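Local coordinates for protein chitinase (Paenibacillus sp. FPU-7, PDB 5GZT) that probably hydrolyses internal beta-1,4 linkages between N-acetylglucosamine units of chitin and chitodextrins, acting as an endochitinase, at residues 1091-1104 with 1122-1134. Residues are numbered along the deposited sequence; the frame is centred on the assembly and turned at random.
Sequences DDEESLKYKAEYAK and GKLLGAIFNELKA
Lys-1104 grips Glu-1131 twice with a single ammonium group: NZ donates to the backbone O of Glu-1131 at 2.7 Å and forms a salt bridge with its OE2 at 2.8 Å. OE2 is met from above the carboxylate plane, 59° out of it; the bend of the lysine chain at chi3 (68°) lets the same NZ reach the backbone carbonyl as well. Glu-1131 illustrates how a charged residue can act as a knob in helix packing. With CG anti to the backbone N and a bend at chi2, it settles among Lys-1097, Ala-1100, Glu-1101 and Lys-1104; its CG lies 3.6 Å from Ala-1100 CB, and its OE1 touches Lys-1097 CG and CD, the two chains crossing at a slant. Glu-1101 brings a second negative charge close, and a water donating to both Glu-1101 OE1 and Glu-1131 OE2 probably eases the repulsion. A methionine in place of Lys-1104 would probably leave the Glu-1131 carboxylate without its salt-bridge partner, close to Glu-1101, and its backbone O without the ammonium donor. Farther along, Leu-1096 CB packs on Ile-1128 CG1 (3.8 Å), Ala-1127 CB rests on Glu-1093 O (3.5 Å), and Leu-1124 CD2 lies against Glu-1093 N (3.7 Å) at the start of helix 1093-1104, where Asp-1092 and Ser-1095 form a capping box while Asp-1092 OD2 pairs with Arg-1066. The helix axes approach to 8.1 Å at -33°, as expected for successive outer helices of a family 18 TIM barrel. Strand 1110-1114 runs between them in sequence; Ala-1103 and Ile-1128 both touch its Val-1111, while Leu-1132 reaches Leu-766 of strand 765-771.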
ATOM      1  N   ASP B1091      -3.906  26.432  27.994  1.00 24.65           N
ATOM      2  CA  ASP B1091      -3.637  27.548  27.083  1.00 24.03           C
ATOM      3  C   ASP B1091      -2.744  28.522  27.768  1.00 25.44           C
ATOM      4  O   ASP B1091      -2.993  28.815  28.906  1.00 27.00           O
ATOM      5  CB  ASP B1091      -4.921  28.371  26.662  1.00 26.01           C
ATOM      6  CG  ASP B1091      -5.614  27.826  25.408  1.00 27.34           C
ATOM      7  OD1 ASP B1091      -4.884  27.392  24.475  1.00 22.46           O
ATOM      8  OD2 ASP B1091      -6.890  27.710  25.435  1.00 24.73           O
ATOM      9  N   ASP B1092      -1.823  29.148  27.026  1.00 25.99           N
ATOM     10  CA  ASP B1092      -1.006  30.266  27.560  1.00 28.12           C
ATOM     11  C   ASP B1092      -1.006  31.445  26.651  1.00 26.75           C
ATOM     12  O   ASP B1092      -1.830  31.488  25.702  1.00 25.90           O
ATOM     13  CB  ASP B1092       0.434  29.806  27.919  1.00 28.56           C
ATOM     14  CG  ASP B1092       1.337  29.589  26.687  1.00 34.16           C
ATOM     15  OD1 ASP B1092       0.847  29.701  25.525  1.00 28.87           O
ATOM     16  OD2 ASP B1092       2.532  29.256  26.926  1.00 32.20           O
ATOM     17  N   GLU B1093      -0.125  32.417  26.888  1.00 24.90           N
ATOM     18  CA  GLU B1093      -0.145  33.582  26.041  1.00 28.64           C
ATOM     19  C   GLU B1093       0.146  33.302  24.575  1.00 28.78           C
ATOM     20  O   GLU B1093      -0.377  34.000  23.698  1.00 28.84           O
ATOM     21  CB  GLU B1093       0.801  34.679  26.512  1.00 32.27           C
ATOM     22  CG  GLU B1093       0.460  35.303  27.841  1.00 38.95           C
ATOM     23  CD  GLU B1093       1.738  35.772  28.520  1.00 40.68           C
ATOM     24  OE1 GLU B1093       2.403  34.911  29.075  1.00 39.18           O
ATOM     25  OE2 GLU B1093       2.083  36.944  28.434  1.00 39.06           O
ATOM     26  N   GLU B1094       0.960  32.302  24.301  1.00 28.27           N
ATOM     27  CA  GLU B1094       1.342  31.987  22.951  1.00 27.26           C
ATOM     28  C   GLU B1094       0.185  31.259  22.258  1.00 25.62           C
ATOM     29  O   GLU B1094      -0.156  31.530  21.092  1.00 24.03           O
ATOM     30  CB  GLU B1094       2.607  31.061  22.928  1.00 28.78           C
ATOM     31  CG  GLU B1094       3.491  31.383  21.715  1.00 33.39           C
ATOM     32  CD  GLU B1094       4.641  30.417  21.443  1.00 34.07           C
ATOM     33  OE1 GLU B1094       5.000  29.624  22.339  1.00 37.06           O
ATOM     34  OE2 GLU B1094       5.119  30.388  20.273  1.00 33.60           O
ATOM     35  N   SER B1095      -0.369  30.255  22.906  1.00 23.16           N
ATOM     36  CA  SER B1095      -1.449  29.526  22.263  1.00 25.11           C
ATOM     37  C   SER B1095      -2.677  30.433  22.041  1.00 23.32           C
ATOM     38  O   SER B1095      -3.336  30.311  21.025  1.00 21.89           O
ATOM     39  CB  SER B1095      -1.824  28.269  22.984  1.00 24.28           C
ATOM     40  OG  SER B1095      -2.416  28.537  24.237  1.00 26.83           O
ATOM     41  N   LEU B1096      -2.915  31.401  22.922  1.00 20.69           N
ATOM     42  CA  LEU B1096      -4.081  32.269  22.750  1.00 23.57           C
ATOM     43  C   LEU B1096      -3.850  33.250  21.629  1.00 24.39           C
ATOM     44  O   LEU B1096      -4.775  33.580  20.885  1.00 22.61           O
ATOM     45  CB  LEU B1096      -4.445  33.007  24.046  1.00 20.77           C
ATOM     46  CG  LEU B1096      -4.948  32.036  25.085  1.00 22.16           C
ATOM     47  CD1 LEU B1096      -5.001  32.721  26.456  1.00 22.19           C
ATOM     48  CD2 LEU B1096      -6.326  31.520  24.777  1.00 22.11           C
ATOM     49  N   LYS B1097      -2.598  33.673  21.445  1.00 25.37           N
ATOM     50  CA  LYS B1097      -2.248  34.459  20.271  1.00 22.51           C
ATOM     51  C   LYS B1097      -2.583  33.697  19.041  1.00 20.90           C
ATOM     52  O   LYS B1097      -3.193  34.280  18.095  1.00 21.57           O
ATOM     53  CB  LYS B1097      -0.786  34.847  20.243  1.00 26.01           C
ATOM     54  CG  LYS B1097      -0.336  35.507  18.962  1.00 26.74           C
ATOM     55  CD  LYS B1097       1.014  36.166  19.147  1.00 34.43           C
ATOM     56  CE  LYS B1097       2.073  35.550  18.284  1.00 43.97           C
ATOM     57  NZ  LYS B1097       2.434  34.208  18.814  1.00 45.88           N
ATOM     58  N   TYR B1098      -2.183  32.434  18.978  1.00 20.40           N
ATOM     59  CA  TYR B1098      -2.467  31.680  17.774  1.00 20.92           C
ATOM     60  C   TYR B1098      -4.026  31.436  17.549  1.00 21.19           C
ATOM     61  O   TYR B1098      -4.438  31.294  16.424  1.00 20.14           O
ATOM     62  CB  TYR B1098      -1.736  30.366  17.796  1.00 26.62           C
ATOM     63  CG  TYR B1098      -0.261  30.471  17.357  1.00 29.12           C
ATOM     64  CD1 TYR B1098       0.069  30.428  16.047  1.00 34.23           C
ATOM     65  CD2 TYR B1098       0.767  30.529  18.283  1.00 30.94           C
ATOM     66  CE1 TYR B1098       1.402  30.523  15.639  1.00 39.00           C
ATOM     67  CE2 TYR B1098       2.113  30.653  17.907  1.00 33.45           C
ATOM     68  CZ  TYR B1098       2.419  30.612  16.580  1.00 34.54           C
ATOM     69  OH  TYR B1098       3.690  30.673  16.149  1.00 36.58           O
ATOM     70  N   LYS B1099      -4.807  31.275  18.633  1.00 19.31           N
ATOM     71  CA  LYS B1099      -6.314  31.160  18.543  1.00 21.10           C
ATOM     72  C   LYS B1099      -6.875  32.417  17.934  1.00 19.97           C
ATOM     73  O   LYS B1099      -7.712  32.351  17.052  1.00 19.67           O
ATOM     74  CB  LYS B1099      -6.910  30.908  19.907  1.00 21.37           C
ATOM     75  CG  LYS B1099      -6.647  29.446  20.295  1.00 22.29           C
ATOM     76  CD  LYS B1099      -7.280  29.026  21.606  1.00 23.70           C
ATOM     77  CE  LYS B1099      -7.079  27.516  21.750  1.00 23.01           C
ATOM     78  NZ  LYS B1099      -7.712  26.958  22.965  1.00 22.08           N
ATOM     79  N   ALA B1100      -6.340  33.538  18.361  1.00 18.46           N
ATOM     80  CA  ALA B1100      -6.737  34.823  17.899  1.00 20.61           C
ATOM     81  C   ALA B1100      -6.363  35.079  16.418  1.00 22.20           C
ATOM     82  O   ALA B1100      -7.149  35.613  15.599  1.00 17.63           O
ATOM     83  CB  ALA B1100      -6.154  35.885  18.779  1.00 19.55           C
ATOM     84  N   GLU B1101      -5.166  34.603  16.066  1.00 20.61           N
ATOM     85  CA  GLU B1101      -4.707  34.626  14.718  1.00 18.92           C
ATOM     86  C   GLU B1101      -5.550  33.746  13.827  1.00 17.26           C
ATOM     87  O   GLU B1101      -5.863  34.161  12.743  1.00 17.29           O
ATOM     88  CB  GLU B1101      -3.232  34.165  14.649  1.00 21.53           C
ATOM     89  CG  GLU B1101      -2.669  34.204  13.233  1.00 27.09           C
ATOM     90  CD  GLU B1101      -1.165  33.965  13.220  1.00 29.32           C
ATOM     91  OE1 GLU B1101      -0.423  34.818  12.753  1.00 44.77           O
ATOM     92  OE2 GLU B1101      -0.777  32.944  13.710  1.00 25.88           O
ATOM     93  N   TYR B1102      -5.887  32.548  14.307  1.00 16.31           N
ATOM     94  CA  TYR B1102      -6.801  31.648  13.647  1.00 17.12           C
ATOM     95  C   TYR B1102      -8.129  32.348  13.382  1.00 17.36           C
ATOM     96  O   TYR B1102      -8.602  32.373  12.274  1.00 16.93           O
ATOM     97  CB  TYR B1102      -6.975  30.356  14.474  1.00 17.32           C
ATOM     98  CG  TYR B1102      -7.729  29.257  13.739  1.00 18.02           C
ATOM     99  CD1 TYR B1102      -7.054  28.381  12.858  1.00 17.42           C
ATOM    100  CD2 TYR B1102      -9.107  29.121  13.847  1.00 15.33           C
ATOM    101  CE1 TYR B1102      -7.779  27.423  12.164  1.00 17.04           C
ATOM    102  CE2 TYR B1102      -9.807  28.143  13.192  1.00 14.71           C
ATOM    103  CZ  TYR B1102      -9.151  27.298  12.339  1.00 15.85           C
ATOM    104  OH  TYR B1102      -9.855  26.383  11.582  1.00 16.02           O
ATOM    105  N   ALA B1103      -8.721  32.986  14.404  1.00 18.55           N
ATOM    106  CA  ALA B1103      -9.973  33.769  14.228  1.00 17.34           C
ATOM    107  C   ALA B1103      -9.897  34.790  13.100  1.00 17.82           C
ATOM    108  O   ALA B1103     -10.777  34.860  12.240  1.00 18.47           O
ATOM    109  CB  ALA B1103     -10.332  34.437  15.526  1.00 18.70           C
ATOM    110  N   LYS B1104      -8.846  35.575  13.082  1.00 18.82           N
ATOM    111  CA  LYS B1104      -8.655  36.600  12.048  1.00 22.05           C
ATOM    112  C   LYS B1104      -8.482  35.991  10.662  1.00 22.33           C
ATOM    113  O   LYS B1104      -9.135  36.443   9.730  1.00 24.58           O
ATOM    114  CB  LYS B1104      -7.416  37.422  12.340  1.00 22.46           C
ATOM    115  CG  LYS B1104      -7.610  38.422  13.462  1.00 24.75           C
ATOM    116  CD  LYS B1104      -6.329  38.743  14.175  1.00 28.61           C
ATOM    117  CE  LYS B1104      -5.398  39.506  13.296  1.00 34.67           C
ATOM    118  NZ  LYS B1104      -4.121  39.796  14.001  1.00 35.62           N
ATOM    119  N   GLY B1122      -4.024  39.401  34.029  1.00 32.35           N
ATOM    120  CA  GLY B1122      -4.401  40.132  32.825  1.00 29.45           C
ATOM    121  C   GLY B1122      -3.592  39.738  31.587  1.00 31.32           C
ATOM    122  O   GLY B1122      -3.892  40.232  30.489  1.00 30.79           O
ATOM    123  N   LYS B1123      -2.652  38.815  31.725  1.00 28.34           N
ATOM    124  CA  LYS B1123      -1.795  38.464  30.615  1.00 33.59           C
ATOM    125  C   LYS B1123      -2.480  37.582  29.560  1.00 26.16           C
ATOM    126  O   LYS B1123      -2.185  37.769  28.393  1.00 22.41           O
ATOM    127  CB  LYS B1123      -0.527  37.734  31.080  1.00 38.84           C
ATOM    128  CG  LYS B1123       0.425  38.615  31.906  1.00 46.74           C
ATOM    129  CD  LYS B1123       1.714  37.869  32.272  1.00 50.88           C
ATOM    130  CE  LYS B1123       2.653  38.810  33.023  1.00 59.90           C
ATOM    131  NZ  LYS B1123       4.057  38.363  32.823  1.00 70.47           N
ATOM    132  N   LEU B1124      -3.293  36.612  29.984  1.00 24.42           N
ATOM    133  CA  LEU B1124      -4.037  35.757  29.024  1.00 26.62           C
ATOM    134  C   LEU B1124      -4.929  36.627  28.128  1.00 23.30           C
ATOM    135  O   LEU B1124      -4.836  36.590  26.847  1.00 25.80           O
ATOM    136  CB  LEU B1124      -4.741  34.588  29.727  1.00 26.77           C
ATOM    137  CG  LEU B1124      -3.784  33.596  30.411  1.00 28.51           C
ATOM    138  CD1 LEU B1124      -4.461  32.287  30.818  1.00 28.05           C
ATOM    139  CD2 LEU B1124      -2.557  33.229  29.552  1.00 29.30           C
ATOM    140  N   LEU B1125      -5.660  37.529  28.752  1.00 24.11           N
ATOM    141  CA  LEU B1125      -6.543  38.460  28.029  1.00 23.92           C
ATOM    142  C   LEU B1125      -5.717  39.390  27.178  1.00 26.36           C
ATOM    143  O   LEU B1125      -6.043  39.612  26.000  1.00 24.96           O
ATOM    144  CB  LEU B1125      -7.431  39.227  28.982  1.00 22.01           C
ATOM    145  CG  LEU B1125      -8.195  40.413  28.453  1.00 23.21           C
ATOM    146  CD1 LEU B1125      -9.141  40.008  27.345  1.00 21.92           C
ATOM    147  CD2 LEU B1125      -8.966  41.075  29.573  1.00 25.84           C
ATOM    148  N   GLY B1126      -4.601  39.875  27.715  1.00 23.64           N
ATOM    149  CA  GLY B1126      -3.770  40.818  26.960  1.00 22.27           C
ATOM    150  C   GLY B1126      -3.207  40.174  25.680  1.00 20.67           C
ATOM    151  O   GLY B1126      -3.105  40.804  24.676  1.00 24.74           O
ATOM    152  N   ALA B1127      -2.920  38.895  25.726  1.00 20.22           N
ATOM    153  CA  ALA B1127      -2.452  38.166  24.588  1.00 25.32           C
ATOM    154  C   ALA B1127      -3.496  38.089  23.451  1.00 23.68           C
ATOM    155  O   ALA B1127      -3.184  38.300  22.270  1.00 22.36           O
ATOM    156  CB  ALA B1127      -2.023  36.771  24.998  1.00 23.63           C
ATOM    157  N   ILE B1128      -4.737  37.852  23.836  1.00 23.45           N
ATOM    158  CA  ILE B1128      -5.832  37.818  22.876  1.00 19.70           C
ATOM    159  C   ILE B1128      -5.991  39.175  22.290  1.00 18.10           C
ATOM    160  O   ILE B1128      -5.998  39.352  21.083  1.00 20.82           O
ATOM    161  CB  ILE B1128      -7.152  37.335  23.534  1.00 19.79           C
ATOM    162  CG1 ILE B1128      -6.967  35.890  24.046  1.00 21.02           C
ATOM    163  CG2 ILE B1128      -8.291  37.365  22.471  1.00 18.13           C
ATOM    164  CD1 ILE B1128      -8.075  35.452  24.962  1.00 24.50           C
ATOM    165  N   PHE B1129      -6.147  40.156  23.147  1.00 17.48           N
ATOM    166  CA  PHE B1129      -6.480  41.471  22.753  1.00 19.31           C
ATOM    167  C   PHE B1129      -5.382  42.032  21.852  1.00 24.18           C
ATOM    168  O   PHE B1129      -5.673  42.699  20.843  1.00 20.96           O
ATOM    169  CB  PHE B1129      -6.607  42.352  24.017  1.00 21.70           C
ATOM    170  CG  PHE B1129      -6.883  43.815  23.726  1.00 22.58           C
ATOM    171  CD1 PHE B1129      -8.191  44.258  23.489  1.00 23.00           C
ATOM    172  CD2 PHE B1129      -5.849  44.768  23.769  1.00 25.61           C
ATOM    173  CE1 PHE B1129      -8.472  45.587  23.209  1.00 22.20           C
ATOM    174  CE2 PHE B1129      -6.090  46.132  23.488  1.00 27.02           C
ATOM    175  CZ  PHE B1129      -7.428  46.560  23.236  1.00 29.19           C
ATOM    176  N   ASN B1130      -4.096  41.806  22.213  1.00 24.81           N
ATOM    177  CA  ASN B1130      -3.044  42.407  21.380  1.00 27.06           C
ATOM    178  C   ASN B1130      -3.048  41.794  20.000  1.00 20.60           C
ATOM    179  O   ASN B1130      -2.849  42.485  19.037  1.00 25.24           O
ATOM    180  CB  ASN B1130      -1.645  42.264  22.038  1.00 28.42           C
ATOM    181  CG  ASN B1130      -1.507  43.081  23.304  1.00 31.69           C
ATOM    182  OD1 ASN B1130      -2.263  44.028  23.583  1.00 27.82           O
ATOM    183  ND2 ASN B1130      -0.527  42.680  24.125  1.00 33.69           N
ATOM    184  N   GLU B1131      -3.270  40.501  19.885  1.00 22.29           N
ATOM    185  CA  GLU B1131      -3.280  39.857  18.561  1.00 19.99           C
ATOM    186  C   GLU B1131      -4.501  40.307  17.777  1.00 21.51           C
ATOM    187  O   GLU B1131      -4.392  40.634  16.570  1.00 18.81           O
ATOM    188  CB  GLU B1131      -3.251  38.337  18.678  1.00 20.32           C
ATOM    189  CG  GLU B1131      -3.365  37.625  17.332  1.00 22.26           C
ATOM    190  CD  GLU B1131      -2.182  38.001  16.388  1.00 26.25           C
ATOM    191  OE1 GLU B1131      -1.110  38.401  16.952  1.00 23.67           O
ATOM    192  OE2 GLU B1131      -2.322  37.894  15.125  1.00 26.47           O
ATOM    193  N   LEU B1132      -5.669  40.437  18.436  1.00 21.25           N
ATOM    194  CA  LEU B1132      -6.869  40.894  17.650  1.00 21.32           C
ATOM    195  C   LEU B1132      -6.755  42.315  17.178  1.00 22.82           C
ATOM    196  O   LEU B1132      -7.425  42.706  16.195  1.00 23.51           O
ATOM    197  CB  LEU B1132      -8.176  40.785  18.462  1.00 18.26           C
ATOM    198  CG  LEU B1132      -8.543  39.335  18.744  1.00 18.28           C
ATOM    199  CD1 LEU B1132      -9.858  39.357  19.511  1.00 19.47           C
ATOM    200  CD2 LEU B1132      -8.630  38.444  17.493  1.00 18.83           C
ATOM    201  N   LYS B1133      -6.036  43.149  17.908  1.00 25.18           N
ATOM    202  CA  LYS B1133      -5.820  44.517  17.421  1.00 31.46           C
ATOM    203  C   LYS B1133      -4.807  44.611  16.310  1.00 38.63           C
ATOM    204  O   LYS B1133      -4.984  45.427  15.423  1.00 51.11           O
ATOM    205  CB  LYS B1133      -5.336  45.422  18.510  1.00 34.15           C
ATOM    206  CG  LYS B1133      -6.433  45.827  19.498  1.00 42.49           C
ATOM    207  CD  LYS B1133      -7.730  46.336  18.845  1.00 41.29           C
ATOM    208  CE  LYS B1133      -8.760  46.749  19.871  1.00 40.62           C
ATOM    209  NZ  LYS B1133     -10.022  47.079  19.156  1.00 49.30           N
ATOM    210  N   ALA B1134      -3.735  43.814  16.397  1.00 45.01           N
ATOM    211  CA  ALA B1134      -2.587  43.864  15.463  1.00 45.84           C
ATOM    212  C   ALA B1134      -2.951  43.858  13.941  1.00 46.90           C
ATOM    213  O   ALA B1134      -2.194  44.352  13.072  1.00 66.08           O
ATOM    214  CB  ALA B1134      -1.644  42.726  15.806  1.00 42.45           C
TER
HETATM  215  O   HOH W   1      -0.098  38.992  27.462  1.00 33.87           O
HETATM  216  O   HOH W   2       4.332  35.545  30.976  1.00 49.45           O
HETATM  217  O   HOH W   3      -0.853  37.328  13.005  1.00 37.06           O